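Local coordinates for protein oxaloacetate acetyl hydrolase (Cryphonectria parasitica, PDB 3M0J) that is an enzyme of the phosphoenolpyruvate phosphomutase family, built on a TIM-barrel fold, and holds a bound 2,2-difluoro-3,3-dihydroxybutanedioic acid in a pocket near a manganese ion, at residues Ile166-Ala171 / Leu196-Arg201; Asp7-Gly12 / Asp85-Pro90. All coordinates share one frame; numbering follows the deposited sequence.

Interaction 1: Ile166-Ala171 / Leu196-Arg201; sequences IARTDA and LLEGFR. With OAF (2,2-difluoro-3,3-dihydroxybutanedioic acid), chain B.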
loop_
_atom_site.group_PDB
_atom_site.type_symbol
_atom_site.label_atom_id
_atom_site.label_comp_id
_atom_site.label_asym_id
_atom_site.label_seq_id
_atom_site.Cartn_x
_atom_site.Cartn_y
_atom_site.Cartn_z
ATOM N N ILE A 166 -23.229 -7.481 -9.273
ATOM C CA ILE A 166 -23.582 -7.441 -10.684
ATOM C C ILE A 166 -22.824 -8.550 -11.396
ATOM O O ILE A 166 -21.588 -8.585 -11.361
ATOM C CB ILE A 166 -23.202 -6.067 -11.311
ATOM C CG1 ILE A 166 -23.977 -4.937 -10.621
ATOM C CG2 ILE A 166 -23.480 -6.062 -12.810
ATOM C CD1 ILE A 166 -23.142 -3.663 -10.369
ATOM N N ALA A 167 -23.568 -9.464 -12.014
ATOM C CA ALA A 167 -22.976 -10.551 -12.773
ATOM C C ALA A 167 -22.732 -10.093 -14.196
ATOM O O ALA A 167 -23.671 -9.832 -14.943
ATOM C CB ALA A 167 -23.901 -11.777 -12.762
ATOM N N ARG A 168 -21.462 -9.996 -14.561
ATOM C CA ARG A 168 -21.086 -9.579 -15.897
ATOM C C ARG A 168 -20.685 -10.794 -16.712
ATOM O O ARG A 168 -19.960 -11.658 -16.226
ATOM C CB ARG A 168 -19.916 -8.602 -15.815
ATOM C CG ARG A 168 -19.243 -8.354 -17.162
ATOM C CD ARG A 168 -18.199 -7.226 -17.056
ATOM N NE ARG A 168 -17.230 -7.305 -18.153
ATOM C CZ ARG A 168 -16.359 -6.339 -18.441
ATOM N NH1 ARG A 168 -16.360 -5.192 -17.750
ATOM N NH2 ARG A 168 -15.483 -6.517 -19.426
ATOM N N THR A 169 -21.154 -10.855 -17.956
ATOM C CA THR A 169 -20.656 -11.865 -18.885
ATOM C C THR A 169 -20.002 -11.238 -20.100
ATOM O O THR A 169 -20.567 -10.360 -20.757
ATOM C CB THR A 169 -21.731 -12.891 -19.335
ATOM O OG1 THR A 169 -21.115 -13.840 -20.217
ATOM C CG2 THR A 169 -22.869 -12.197 -20.072
ATOM N N ASP A 170 -18.789 -11.708 -20.369
ATOM C CA ASP A 170 -18.000 -11.313 -21.523
ATOM C C ASP A 170 -18.102 -12.342 -22.641
ATOM O O ASP A 170 -17.273 -12.357 -23.549
ATOM C CB ASP A 170 -16.555 -11.174 -21.072
ATOM C CG ASP A 170 -16.313 -9.857 -20.380
ATOM O OD1 ASP A 170 -16.168 -8.857 -21.098
ATOM O OD2 ASP A 170 -16.314 -9.807 -19.137
ATOM N N ALA A 171 -19.118 -13.199 -22.569
ATOM C CA ALA A 171 -19.211 -14.356 -23.460
ATOM C C ALA A 171 -19.694 -14.039 -24.869
ATOM O O ALA A 171 -19.581 -14.876 -25.765
ATOM C CB ALA A 171 -20.099 -15.425 -22.836
ATOM N N LEU A 196 -25.086 -7.878 -16.289
ATOM C CA LEU A 196 -24.415 -6.994 -17.229
ATOM C C LEU A 196 -23.951 -7.820 -18.412
ATOM O O LEU A 196 -23.021 -8.628 -18.290
ATOM C CB LEU A 196 -23.233 -6.291 -16.556
ATOM C CG LEU A 196 -22.122 -5.634 -17.387
ATOM C CD1 LEU A 196 -22.604 -4.810 -18.565
ATOM C CD2 LEU A 196 -21.226 -4.823 -16.462
ATOM N N LEU A 197 -24.621 -7.653 -19.549
ATOM C CA LEU A 197 -24.160 -8.270 -20.786
ATOM C C LEU A 197 -23.204 -7.277 -21.430
ATOM O O LEU A 197 -23.620 -6.201 -21.865
ATOM C CB LEU A 197 -25.340 -8.628 -21.718
ATOM C CG LEU A 197 -25.069 -9.678 -22.817
ATOM C CD1 LEU A 197 -26.362 -10.188 -23.445
ATOM C CD2 LEU A 197 -24.139 -9.133 -23.903
ATOM N N GLU A 198 -21.923 -7.628 -21.459
ATOM C CA GLU A 198 -20.868 -6.708 -21.890
ATOM C C GLU A 198 -20.787 -6.633 -23.414
ATOM O O GLU A 198 -20.909 -7.652 -24.112
ATOM C CB GLU A 198 -19.519 -7.151 -21.322
ATOM C CG GLU A 198 -18.317 -6.514 -21.978
ATOM C CD GLU A 198 -17.971 -5.159 -21.410
ATOM O OE1 GLU A 198 -18.735 -4.627 -20.558
ATOM O OE2 GLU A 198 -16.915 -4.613 -21.820
ATOM N N GLY A 199 -20.583 -5.420 -23.923
ATOM C CA GLY A 199 -20.274 -5.219 -25.328
ATOM C C GLY A 199 -21.345 -5.601 -26.325
ATOM O O GLY A 199 -21.085 -6.366 -27.250
ATOM N N PHE A 200 -22.543 -5.052 -26.164
ATOM C CA PHE A 200 -23.606 -5.306 -27.136
ATOM C C PHE A 200 -23.097 -4.945 -28.527
ATOM O O PHE A 200 -22.276 -4.044 -28.684
ATOM C CB PHE A 200 -24.855 -4.482 -26.822
ATOM C CG PHE A 200 -25.617 -4.956 -25.627
ATOM C CD1 PHE A 200 -26.214 -6.198 -25.624
ATOM C CD2 PHE A 200 -25.748 -4.151 -24.511
ATOM C CE1 PHE A 200 -26.928 -6.638 -24.517
ATOM C CE2 PHE A 200 -26.461 -4.578 -23.404
ATOM C CZ PHE A 200 -27.052 -5.823 -23.413
ATOM N N ARG A 201 -23.585 -5.661 -29.529
ATOM C CA ARG A 201 -23.183 -5.423 -30.903
ATOM C C ARG A 201 -24.210 -4.534 -31.598
ATOM O O ARG A 201 -23.919 -3.920 -32.625
ATOM C CB ARG A 201 -23.025 -6.758 -31.638
ATOM C CG ARG A 201 -21.908 -7.625 -31.065
ATOM C CD ARG A 201 -22.080 -9.109 -31.387
ATOM N NE ARG A 201 -22.090 -9.377 -32.822
ATOM C CZ ARG A 201 -21.014 -9.328 -33.603
ATOM N NH1 ARG A 201 -21.123 -9.595 -34.900
ATOM N NH2 ARG A 201 -19.829 -9.003 -33.092
HETATM O O2 OAF B . -14.019 0.327 -17.036
HETATM C C1 OAF B . -13.880 -0.856 -16.982
HETATM O O1 OAF B . -12.770 -1.403 -16.353
HETATM C C2 OAF B . -14.783 -1.794 -17.789
HETATM O O4 OAF B . -16.123 -1.350 -17.727
HETATM O O3 OAF B . -14.731 -3.081 -17.237
HETATM C C3 OAF B . -14.238 -1.770 -19.240
HETATM F F1 OAF B . -14.665 -0.631 -19.868
HETATM F F2 OAF B . -12.874 -1.798 -19.283
HETATM C C4 OAF B . -14.730 -3.007 -19.976
HETATM O O5 OAF B . -14.073 -4.002 -19.985
HETATM O O6 OAF B . -15.883 -2.874 -20.747
HETATM O O HOH W 1 -20.509 -10.184 -23.461
#
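This is a parallel pairing of two neighbouring barrel strands in a TIM-barrel enzyme, caught at their C-terminal ends, where R168 reaches the bound ligand OAF. The connection from strand 164-169 to strand 194-197 runs through helices 172-175 and 177-189, a right-handed beta-alpha-beta crossover of the barrel. Three backbone hydrogen bonds set the register. L196 N donates to A167 O (2.8 Å), T169 N to L196 O, and E198 N to T169 O. L196 O also receives the CA-H of R168. One water donates to both T169 O and E198 O and bridges the strand ends.

R168 and L196 point to the same side of the sheet and run side by side, with R168 CD against L196 CD2 at 3.9 Å. On the other side, T169 OG1 accepts from A171 N, an ST turn, and is also bonded to D124. R168 leaves with CG anti to its own backbone nitrogen (chi1 167°) and stays extended to NE. This carries the guanidinium beyond the strand end to the ligand.

R168 NE donates to D170 OD2 at 2.8 Å and R168 NH2 to D170 OD1 at 3.0 Å, a side-on salt bridge. K137 is a second partner of D170 OD1. The E198 carboxylate stacks over one guanidinium face, the planes 10° apart. E198 OE1 is fixed by N221. Two nitrogens of R168 then grip the ligand: R168 NH1 donates to OAF O3 at 2.7 Å, and R168 NH2 to OAF O5 at 2.9 Å with an N-H...O angle of 161°.

Interaction 2: Asp7-Gly12 / Asp85-Pro90; sequences DEPFSG and DPFGPP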
loop_
_atom_site.group_PDB
_atom_site.type_symbol
_atom_site.label_atom_id
_atom_site.label_comp_id
_atom_site.label_asym_id
_atom_site.label_seq_id
_atom_site.Cartn_x
_atom_site.Cartn_y
_atom_site.Cartn_z
ATOM N N ASP A 7 -29.142 6.930 5.806
ATOM C CA ASP A 7 -28.837 8.193 6.469
ATOM C C ASP A 7 -27.472 8.131 7.134
ATOM O O ASP A 7 -26.820 9.155 7.342
ATOM C CB ASP A 7 -29.897 8.509 7.523
ATOM C CG ASP A 7 -31.295 8.512 6.952
ATOM O OD1 ASP A 7 -32.257 8.274 7.715
ATOM O OD2 ASP A 7 -31.426 8.746 5.732
ATOM N N GLU A 8 -27.056 6.915 7.475
ATOM C CA GLU A 8 -25.805 6.695 8.186
ATOM C C GLU A 8 -24.590 6.810 7.278
ATOM O O GLU A 8 -24.690 6.619 6.064
ATOM C CB GLU A 8 -25.808 5.324 8.868
ATOM C CG GLU A 8 -26.784 5.201 10.026
ATOM C CD GLU A 8 -26.714 6.384 10.970
ATOM O OE1 GLU A 8 -27.249 7.461 10.624
ATOM O OE2 GLU A 8 -26.130 6.235 12.061
ATOM N N PRO A 9 -23.430 7.125 7.868
ATOM C CA PRO A 9 -22.199 7.158 7.075
ATOM C C PRO A 9 -21.871 5.756 6.598
ATOM O O PRO A 9 -22.310 4.789 7.233
ATOM C CB PRO A 9 -21.152 7.605 8.095
ATOM C CG PRO A 9 -21.740 7.166 9.424
ATOM C CD PRO A 9 -23.184 7.520 9.264
ATOM N N PHE A 10 -21.127 5.648 5.501
ATOM C CA PHE A 10 -20.665 4.359 4.974
ATOM C C PHE A 10 -21.791 3.412 4.568
ATOM O O PHE A 10 -21.623 2.189 4.607
ATOM C CB PHE A 10 -19.743 3.653 5.975
ATOM C CG PHE A 10 -18.738 4.565 6.606
ATOM C CD1 PHE A 10 -17.875 5.307 5.818
ATOM C CD2 PHE A 10 -18.666 4.693 7.987
ATOM C CE1 PHE A 10 -16.936 6.144 6.397
ATOM C CE2 PHE A 10 -17.743 5.534 8.573
ATOM C CZ PHE A 10 -16.873 6.264 7.777
ATOM N N SER A 11 -22.922 3.973 4.151
ATOM C CA SER A 11 -24.092 3.164 3.820
ATOM C C SER A 11 -24.373 3.125 2.323
ATOM O O SER A 11 -25.521 2.984 1.896
ATOM C CB SER A 11 -25.318 3.672 4.585
ATOM O OG SER A 11 -25.618 5.000 4.210
ATOM N N GLY A 12 -23.315 3.219 1.521
ATOM C CA GLY A 12 -23.467 3.189 0.081
ATOM C C GLY A 12 -24.243 1.973 -0.427
ATOM O O GLY A 12 -25.073 2.091 -1.326
ATOM N N ASP A 85 -16.631 11.154 0.688
ATOM C CA ASP A 85 -17.739 11.651 1.490
ATOM C C ASP A 85 -18.481 10.453 2.088
ATOM O O ASP A 85 -19.138 9.710 1.379
ATOM C CB ASP A 85 -18.663 12.513 0.625
ATOM C CG ASP A 85 -19.878 13.042 1.378
ATOM O OD1 ASP A 85 -20.000 12.852 2.608
ATOM O OD2 ASP A 85 -20.728 13.659 0.709
ATOM N N PRO A 86 -18.336 10.254 3.398
ATOM C CA PRO A 86 -18.986 9.148 4.108
ATOM C C PRO A 86 -20.503 9.207 3.968
ATOM O O PRO A 86 -21.181 8.208 4.214
ATOM C CB PRO A 86 -18.597 9.398 5.566
ATOM C CG PRO A 86 -17.321 10.154 5.497
ATOM C CD PRO A 86 -17.424 11.019 4.266
ATOM N N PHE A 87 -21.028 10.367 3.583
ATOM C CA PHE A 87 -22.465 10.528 3.431
ATOM C C PHE A 87 -22.835 10.738 1.968
ATOM O O PHE A 87 -23.957 11.122 1.667
ATOM C CB PHE A 87 -22.960 11.726 4.244
ATOM C CG PHE A 87 -22.583 11.671 5.697
ATOM C CD1 PHE A 87 -23.350 10.950 6.597
ATOM C CD2 PHE A 87 -21.469 12.345 6.163
ATOM C CE1 PHE A 87 -23.009 10.899 7.935
ATOM C CE2 PHE A 87 -21.121 12.292 7.501
ATOM C CZ PHE A 87 -21.893 11.568 8.383
ATOM N N GLY A 88 -21.886 10.505 1.067
ATOM C CA GLY A 88 -22.104 10.764 -0.345
ATOM C C GLY A 88 -22.695 9.606 -1.136
ATOM O O GLY A 88 -23.206 8.643 -0.567
ATOM N N PRO A 89 -22.629 9.698 -2.472
ATOM C CA PRO A 89 -23.251 8.727 -3.375
ATOM C C PRO A 89 -22.569 7.370 -3.315
ATOM O O PRO A 89 -21.361 7.282 -3.071
ATOM C CB PRO A 89 -23.025 9.354 -4.757
ATOM C CG PRO A 89 -21.779 10.175 -4.571
ATOM C CD PRO A 89 -21.987 10.795 -3.216
ATOM N N PRO A 90 -23.345 6.308 -3.552
ATOM C CA PRO A 90 -22.834 4.931 -3.568
ATOM C C PRO A 90 -21.811 4.741 -4.676
ATOM O O PRO A 90 -21.940 5.369 -5.733
ATOM C CB PRO A 90 -24.063 4.089 -3.929
ATOM C CG PRO A 90 -25.207 5.015 -4.057
ATOM C CD PRO A 90 -24.789 6.411 -3.832
HETATM O O HOH W 2 -22.963 6.618 2.879
#
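P86 O is gripped by two donors. F10 N reaches it at 2.9 Å, in the carbonyl plane and on a lone pair. A water donates to it at 2.7 Å and accepts from S11 N, so it bridges the two loops. The CA-H of P9 also points to this oxygen.

The side chains close around that point. F10 lies alongside P86, with CE1 3.7 Å from P86 CB. F87 runs beside P9, and its CE1 meets P9 CD at 3.6 Å. With CG anti to its carbonyl carbon (chi1 -55°), the F87 ring reaches the P9 ring and presents an edge to D7 O. Farther along, G12 O rests against P90 CB at 3.4 Å.

Each loop is braced internally. S11 OG donates to E8 O at 2.6 Å across a type II turn. F87 N donates to D85 OD1, an Asx turn within the type I turn from D85 to G88. L159 of the second subunit packs on P9, F10 and P86, and E8 OE2 forms a salt bridge with R160 of the second subunit.

The contact joins the N-terminal segment to the loop leading into barrel strand 91-94: a type II and a type I beta turn packed together at a subunit interface.

Interactions 1 and 2 lie on opposite sides of the chain's centre. Their own centres are 28 Å apart, their nearest atoms are about 10 Å apart, and they do not touch. Both belong to the same barrel, but to different ends of its strands. Interaction 1 sits where strands 164-169 and 194-197 finish, beside the ligand, and the R168 side chain is about 4 Å from the manganese ion. Interaction 2 sits where strand 91-94 is about to begin, and its partners include the second subunit. The first is buried and touched by no other protein chain of the assembly; the second is a surface contact.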